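Local structure of laccase (Botrytis aclada, 3SQR) at residues T367-P372 and G460-I465; G271-F276 and T333-N338. The protein oxidises phenolic substrates such as hydroquinones with four copper ions while reducing dioxygen to water, and probably takes part in lignin breakdown and detoxification. All blocks are in the same frame, centred on the assembly; numbering follows the deposited sequence.

The two contacts meet at a disulfide, in which Cys368 SG of contact 1 is joined to Cys334 SG of contact 2 at 2.0 Å, and their centres lie about 12 Å apart on the same side of the molecule. Contact 1 is partly buried and mainly apolar, without a hydrogen bond between its segments: an indole lies against the loop that leads from the second cupredoxin domain to the third. Contact 2 is more deeply buried and polar, tying two loops of the second domain together through a serine hydroxyl and three bridging waters. Both lie near the type 1 copper: 460-465 supplies a ligand, whereas 271-276 brings Asp273 near that site without binding the metal.

Contact 1 (T367-P372 and G460-I465); sequences TCEDEP and GIWHPI. With CU (copper (II) ion), chain D.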
loop_
_atom_site.group_PDB
_atom_site.type_symbol
_atom_site.label_atom_id
_atom_site.label_comp_id
_atom_site.label_asym_id
_atom_site.label_seq_id
_atom_site.Cartn_x
_atom_site.Cartn_y
_atom_site.Cartn_z
ATOM N N THR A 367 -10.564 -5.956 16.085
ATOM C CA THR A 367 -11.359 -5.219 15.127
ATOM C C THR A 367 -10.680 -5.066 13.776
ATOM O O THR A 367 -9.532 -5.481 13.582
ATOM C CB THR A 367 -11.609 -3.793 15.667
ATOM O OG1 THR A 367 -10.356 -3.092 15.658
ATOM C CG2 THR A 367 -12.165 -3.829 17.138
ATOM N N CYS A 368 -11.412 -4.459 12.854
ATOM C CA CYS A 368 -10.897 -4.141 11.495
ATOM C C CYS A 368 -10.607 -2.662 11.366
ATOM O O CYS A 368 -10.439 -2.164 10.272
ATOM C CB CYS A 368 -11.852 -4.609 10.417
ATOM S SG CYS A 368 -12.417 -6.293 10.704
ATOM N N GLU A 369 -10.550 -1.987 12.499
ATOM C CA GLU A 369 -10.281 -0.556 12.531
ATOM C C GLU A 369 -8.851 -0.243 12.160
ATOM O O GLU A 369 -7.947 -1.130 12.162
ATOM C CB GLU A 369 -10.581 0.006 13.926
ATOM C CG GLU A 369 -12.005 -0.278 14.286
ATOM C CD GLU A 369 -12.478 0.443 15.508
ATOM O OE1 GLU A 369 -11.789 1.347 16.024
ATOM O OE2 GLU A 369 -13.545 0.026 15.977
ATOM N N ASP A 370 -8.627 1.044 11.934
ATOM C CA ASP A 370 -7.287 1.555 11.936
ATOM C C ASP A 370 -6.920 1.879 13.390
ATOM O O ASP A 370 -7.792 1.834 14.308
ATOM C CB ASP A 370 -7.150 2.848 11.122
ATOM C CG ASP A 370 -7.273 2.636 9.607
ATOM O OD1 ASP A 370 -7.230 1.491 9.122
ATOM O OD2 ASP A 370 -7.304 3.663 8.880
ATOM N N GLU A 371 -5.659 2.259 13.585
ATOM C CA GLU A 371 -5.256 2.849 14.870
ATOM C C GLU A 371 -6.131 4.051 15.170
ATOM O O GLU A 371 -6.616 4.736 14.269
ATOM C CB GLU A 371 -3.772 3.204 14.909
ATOM C CG GLU A 371 -2.865 2.022 15.070
ATOM C CD GLU A 371 -3.015 1.392 16.417
ATOM O OE1 GLU A 371 -2.708 2.071 17.394
ATOM O OE2 GLU A 371 -3.442 0.224 16.496
ATOM N N PRO A 372 -6.355 4.296 16.462
ATOM C CA PRO A 372 -7.323 5.370 16.711
ATOM C C PRO A 372 -6.808 6.729 16.211
ATOM O O PRO A 372 -5.642 7.035 16.394
ATOM C CB PRO A 372 -7.446 5.370 18.243
ATOM C CG PRO A 372 -6.847 4.136 18.736
ATOM C CD PRO A 372 -5.874 3.646 17.691
ATOM N N GLY A 460 -20.719 -3.228 6.102
ATOM C CA GLY A 460 -19.938 -2.965 7.257
ATOM C C GLY A 460 -18.469 -3.443 7.156
ATOM O O GLY A 460 -17.825 -3.653 8.183
ATOM N N ILE A 461 -17.939 -3.517 5.934
ATOM C CA ILE A 461 -16.506 -3.822 5.730
ATOM C C ILE A 461 -15.661 -2.552 5.943
ATOM O O ILE A 461 -16.070 -1.489 5.515
ATOM C CB ILE A 461 -16.230 -4.374 4.345
ATOM C CG1 ILE A 461 -16.854 -5.801 4.163
ATOM C CG2 ILE A 461 -14.672 -4.447 4.156
ATOM C CD1 ILE A 461 -17.153 -6.203 2.711
ATOM N N TRP A 462 -14.512 -2.658 6.612
ATOM C CA TRP A 462 -13.597 -1.491 6.747
ATOM C C TRP A 462 -12.592 -1.468 5.581
ATOM O O TRP A 462 -11.661 -2.302 5.553
ATOM C CB TRP A 462 -12.850 -1.564 8.089
ATOM C CG TRP A 462 -13.721 -1.277 9.243
ATOM C CD1 TRP A 462 -14.811 -1.989 9.637
ATOM C CD2 TRP A 462 -13.588 -0.191 10.176
ATOM N NE1 TRP A 462 -15.344 -1.443 10.780
ATOM C CE2 TRP A 462 -14.633 -0.319 11.112
ATOM C CE3 TRP A 462 -12.687 0.861 10.307
ATOM C CZ2 TRP A 462 -14.811 0.576 12.167
ATOM C CZ3 TRP A 462 -12.861 1.774 11.378
ATOM C CH2 TRP A 462 -13.914 1.612 12.284
ATOM N N HIS A 463 -12.837 -0.606 4.587
ATOM C CA HIS A 463 -12.135 -0.604 3.306
ATOM C C HIS A 463 -10.899 0.283 3.397
ATOM O O HIS A 463 -11.020 1.459 3.736
ATOM C CB HIS A 463 -13.004 -0.083 2.148
ATOM C CG HIS A 463 -14.286 -0.829 1.966
ATOM N ND1 HIS A 463 -14.404 -1.891 1.105
ATOM C CD2 HIS A 463 -15.506 -0.671 2.548
ATOM C CE1 HIS A 463 -15.640 -2.383 1.172
ATOM N NE2 HIS A 463 -16.336 -1.630 2.008
ATOM N N PRO A 464 -9.698 -0.293 3.172
ATOM C CA PRO A 464 -8.465 0.523 3.210
ATOM C C PRO A 464 -8.369 1.408 1.975
ATOM O O PRO A 464 -8.148 0.927 0.854
ATOM C CB PRO A 464 -7.365 -0.522 3.233
ATOM C CG PRO A 464 -7.993 -1.717 2.467
ATOM C CD PRO A 464 -9.420 -1.719 2.901
ATOM N N ILE A 465 -8.606 2.696 2.159
ATOM C CA ILE A 465 -8.730 3.558 0.975
ATOM C C ILE A 465 -7.369 4.217 0.794
ATOM O O ILE A 465 -6.816 4.822 1.743
ATOM C CB ILE A 465 -9.780 4.675 1.230
ATOM C CG1 ILE A 465 -11.144 4.036 1.489
ATOM C CG2 ILE A 465 -9.775 5.701 0.073
ATOM C CD1 ILE A 465 -11.662 3.220 0.312
HETATM CU CU CU D . -12.944 -2.676 -0.032
#
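The indole of Trp462 offers one face to the loop 367-372. Glu369 CG rests over the six-membered ring, 3.6 Å from its centroid and 23° off the normal, a CH-pi contact displaced toward CH2, where the closest approach is 3.4 Å. The carbonyl carbon of Cys368 lies over the same face nearer the ring junction, while Asp370 N approaches obliquely. Beyond CG the Glu369 chain runs extended alongside the indole, its carboxylate only 8° from the ring plane, so the acid is layered on the aromatic surface with OE2 4.0 Å from Trp462 CH2. At the root of the indole the backbone of Cys368 comes close, its O 3.3 Å from Trp462 CB, and the two CB atoms touch at 4.0 Å. With CG anti to its carbonyl carbon, the Trp462 chi1 of -72° sets the indole with its face against Cys368 and Glu369.

The next residue turns the other way: His463 ND1 binds the type 1 copper at 2.0 Å, and Cys526 and His531 complete the observed protein ligands. Ile461 CG2 sits over the centre of one face of the His463 imidazole, and Trp404 meets that ring edge-to-face. The loop is thus packed against the residue directly preceding a copper ligand.

Asp370 turns its OD2 to Ala503 N and Gln477 NE2. Strand 463-467 lies between strands 520-526 and 501-504 in the cupredoxin sheet of the third domain, and the loop 367-372 reaches from Trp462 across to strand 303-305 of the second, where Glu369 touches Leu304.

Contact 2 (G271-F276 and T333-N338); sequences GIDSHF and TCSTNN
Three polar partners grip Ser335 OG. It donates to Asp273 O at 2.6 Å, a short bond that meets the carbonyl from above its plane, 41° out of it. Water 1 and water 3 each donate to the hydroxyl, so two waters and a carbonyl fix its rotation. Water 1 also donates to Asp273 OD1, 3.0 Å away, and water 3 takes the backbone N-H of His275 at 2.9 Å, bridging the serine to Asp273 and, two residues on, to His275. Set between its own backbone N and carbonyl carbon (chi1 66°), OG is aimed at this cluster.

Asp273 OD1 collects a second water: water 2 donates to it and to Cys334 O, 2.7 Å away, so the carboxylate is linked to the 333-338 loop by water on two routes. Its nearest direct contact there is the methylene, OD1 to Ser335 CB at 3.6 Å. Asp273 also packs on Trp530 of helix 529-533, and its side chain lies about 7 Å from the type 1 copper, to which it is not bonded.

Both segments are loops of the second cupredoxin domain of this multicopper oxidase: 271-276 joins strand 262-269 to strand 276-280, which lie in different sheets, and 333-338 leads from strand 323-327 toward strand 344-348. Farther along, the chemistry turns to sulfur. Cys334 SG touches His275 CB at 3.6 Å and approaches the imidazole obliquely, 4.5 Å from its centroid. His275 CG stands anti to the backbone N (chi1 -165°), which carries the ring past the sulfur toward loop 367-372, the loop that also carries the disulfide partner of Cys334, where NE2 makes a weak hydrogen bond to Glu369 O. The carboxylate of Asp204, on strand 195-205, accepts the backbone N-H groups of Ile272 and Asp273.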
loop_
_atom_site.group_PDB
_atom_site.type_symbol
_atom_site.label_atom_id
_atom_site.label_comp_id
_atom_site.label_asym_id
_atom_site.label_seq_id
_atom_site.Cartn_x
_atom_site.Cartn_y
_atom_site.Cartn_z
ATOM N N GLY A 271 -1.377 -7.735 1.921
ATOM C CA GLY A 271 -2.199 -8.838 1.594
ATOM C C GLY A 271 -3.234 -8.443 0.551
ATOM O O GLY A 271 -3.409 -7.240 0.257
ATOM N N ILE A 272 -3.828 -9.458 -0.063
ATOM C CA ILE A 272 -4.924 -9.312 -1.041
ATOM C C ILE A 272 -6.162 -8.860 -0.289
ATOM O O ILE A 272 -6.895 -7.989 -0.715
ATOM C CB ILE A 272 -5.180 -10.718 -1.687
ATOM C CG1 ILE A 272 -4.028 -11.080 -2.592
ATOM C CG2 ILE A 272 -6.510 -10.805 -2.447
ATOM C CD1 ILE A 272 -4.011 -12.585 -2.911
ATOM N N ASP A 273 -6.384 -9.492 0.845
ATOM C CA ASP A 273 -7.560 -9.171 1.681
ATOM C C ASP A 273 -7.326 -9.635 3.070
ATOM O O ASP A 273 -7.859 -10.655 3.498
ATOM C CB ASP A 273 -8.798 -9.826 1.111
ATOM C CG ASP A 273 -10.104 -9.257 1.708
ATOM O OD1 ASP A 273 -10.045 -8.536 2.706
ATOM O OD2 ASP A 273 -11.175 -9.523 1.140
ATOM N N SER A 274 -6.514 -8.865 3.797
ATOM C CA SER A 274 -6.006 -9.237 5.104
ATOM C C SER A 274 -6.016 -8.041 5.973
ATOM O O SER A 274 -5.616 -6.968 5.520
ATOM C CB SER A 274 -4.554 -9.776 5.012
ATOM O OG SER A 274 -3.783 -8.883 4.216
ATOM N N HIS A 275 -6.284 -8.249 7.249
ATOM C CA HIS A 275 -6.159 -7.206 8.259
ATOM C C HIS A 275 -5.326 -7.783 9.365
ATOM O O HIS A 275 -5.526 -8.952 9.760
ATOM C CB HIS A 275 -7.507 -6.767 8.839
ATOM C CG HIS A 275 -7.440 -5.483 9.588
ATOM N ND1 HIS A 275 -7.018 -5.405 10.898
ATOM C CD2 HIS A 275 -7.689 -4.210 9.192
ATOM C CE1 HIS A 275 -7.021 -4.131 11.276
ATOM N NE2 HIS A 275 -7.464 -3.396 10.278
ATOM N N PHE A 276 -4.440 -6.965 9.869
ATOM C CA PHE A 276 -3.513 -7.394 10.909
ATOM C C PHE A 276 -3.609 -6.501 12.112
ATOM O O PHE A 276 -3.974 -5.350 12.042
ATOM C CB PHE A 276 -2.045 -7.536 10.412
ATOM C CG PHE A 276 -1.872 -8.576 9.343
ATOM C CD1 PHE A 276 -1.801 -9.923 9.652
ATOM C CD2 PHE A 276 -1.827 -8.197 8.015
ATOM C CE1 PHE A 276 -1.662 -10.874 8.693
ATOM C CE2 PHE A 276 -1.690 -9.136 7.036
ATOM C CZ PHE A 276 -1.630 -10.506 7.382
ATOM N N THR A 333 -12.696 -11.446 11.750
ATOM C CA THR A 333 -13.949 -10.737 11.447
ATOM C C THR A 333 -13.875 -9.863 10.186
ATOM O O THR A 333 -14.895 -9.506 9.612
ATOM C CB THR A 333 -14.435 -9.869 12.600
ATOM O OG1 THR A 333 -13.436 -8.937 12.937
ATOM C CG2 THR A 333 -14.729 -10.700 13.861
ATOM N N CYS A 334 -12.651 -9.620 9.695
ATOM C CA CYS A 334 -12.455 -8.740 8.548
ATOM C C CYS A 334 -12.490 -9.521 7.234
ATOM O O CYS A 334 -13.027 -9.073 6.206
ATOM C CB CYS A 334 -11.128 -7.956 8.740
ATOM S SG CYS A 334 -10.737 -7.379 10.345
ATOM N N SER A 335 -11.824 -10.676 7.244
ATOM C CA SER A 335 -11.866 -11.577 6.153
ATOM C C SER A 335 -11.381 -12.971 6.637
ATOM O O SER A 335 -10.767 -13.114 7.696
ATOM C CB SER A 335 -11.000 -11.085 5.007
ATOM O OG SER A 335 -9.602 -11.104 5.424
ATOM N N THR A 336 -11.687 -13.970 5.834
ATOM C CA THR A 336 -11.387 -15.363 6.172
ATOM C C THR A 336 -9.978 -15.764 5.695
ATOM O O THR A 336 -9.470 -15.240 4.698
ATOM C CB THR A 336 -12.344 -16.323 5.496
ATOM O OG1 THR A 336 -12.351 -16.082 4.093
ATOM C CG2 THR A 336 -13.819 -16.137 6.062
ATOM N N ASN A 337 -9.394 -16.685 6.450
ATOM C CA ASN A 337 -8.161 -17.349 6.061
ATOM C C ASN A 337 -8.208 -18.759 6.678
ATOM O O ASN A 337 -8.685 -18.981 7.817
ATOM C CB ASN A 337 -6.962 -16.573 6.577
ATOM C CG ASN A 337 -5.681 -17.068 6.002
ATOM O OD1 ASN A 337 -5.292 -16.736 4.867
ATOM N ND2 ASN A 337 -5.062 -17.919 6.751
ATOM N N ASN A 338 -7.627 -19.686 5.946
ATOM C CA ASN A 338 -7.626 -21.075 6.372
ATOM C C ASN A 338 -6.716 -21.336 7.515
ATOM O O ASN A 338 -6.908 -22.313 8.260
ATOM C CB ASN A 338 -7.201 -21.959 5.210
ATOM C CG ASN A 338 -8.276 -22.177 4.204
ATOM O OD1 ASN A 338 -9.399 -21.672 4.326
ATOM N ND2 ASN A 338 -7.962 -22.990 3.205
HETATM O O HOH W 1 -9.249 -8.154 5.528
HETATM O O HOH W 2 -12.122 -7.105 4.588
HETATM O O HOH W 3 -8.422 -10.101 7.894
#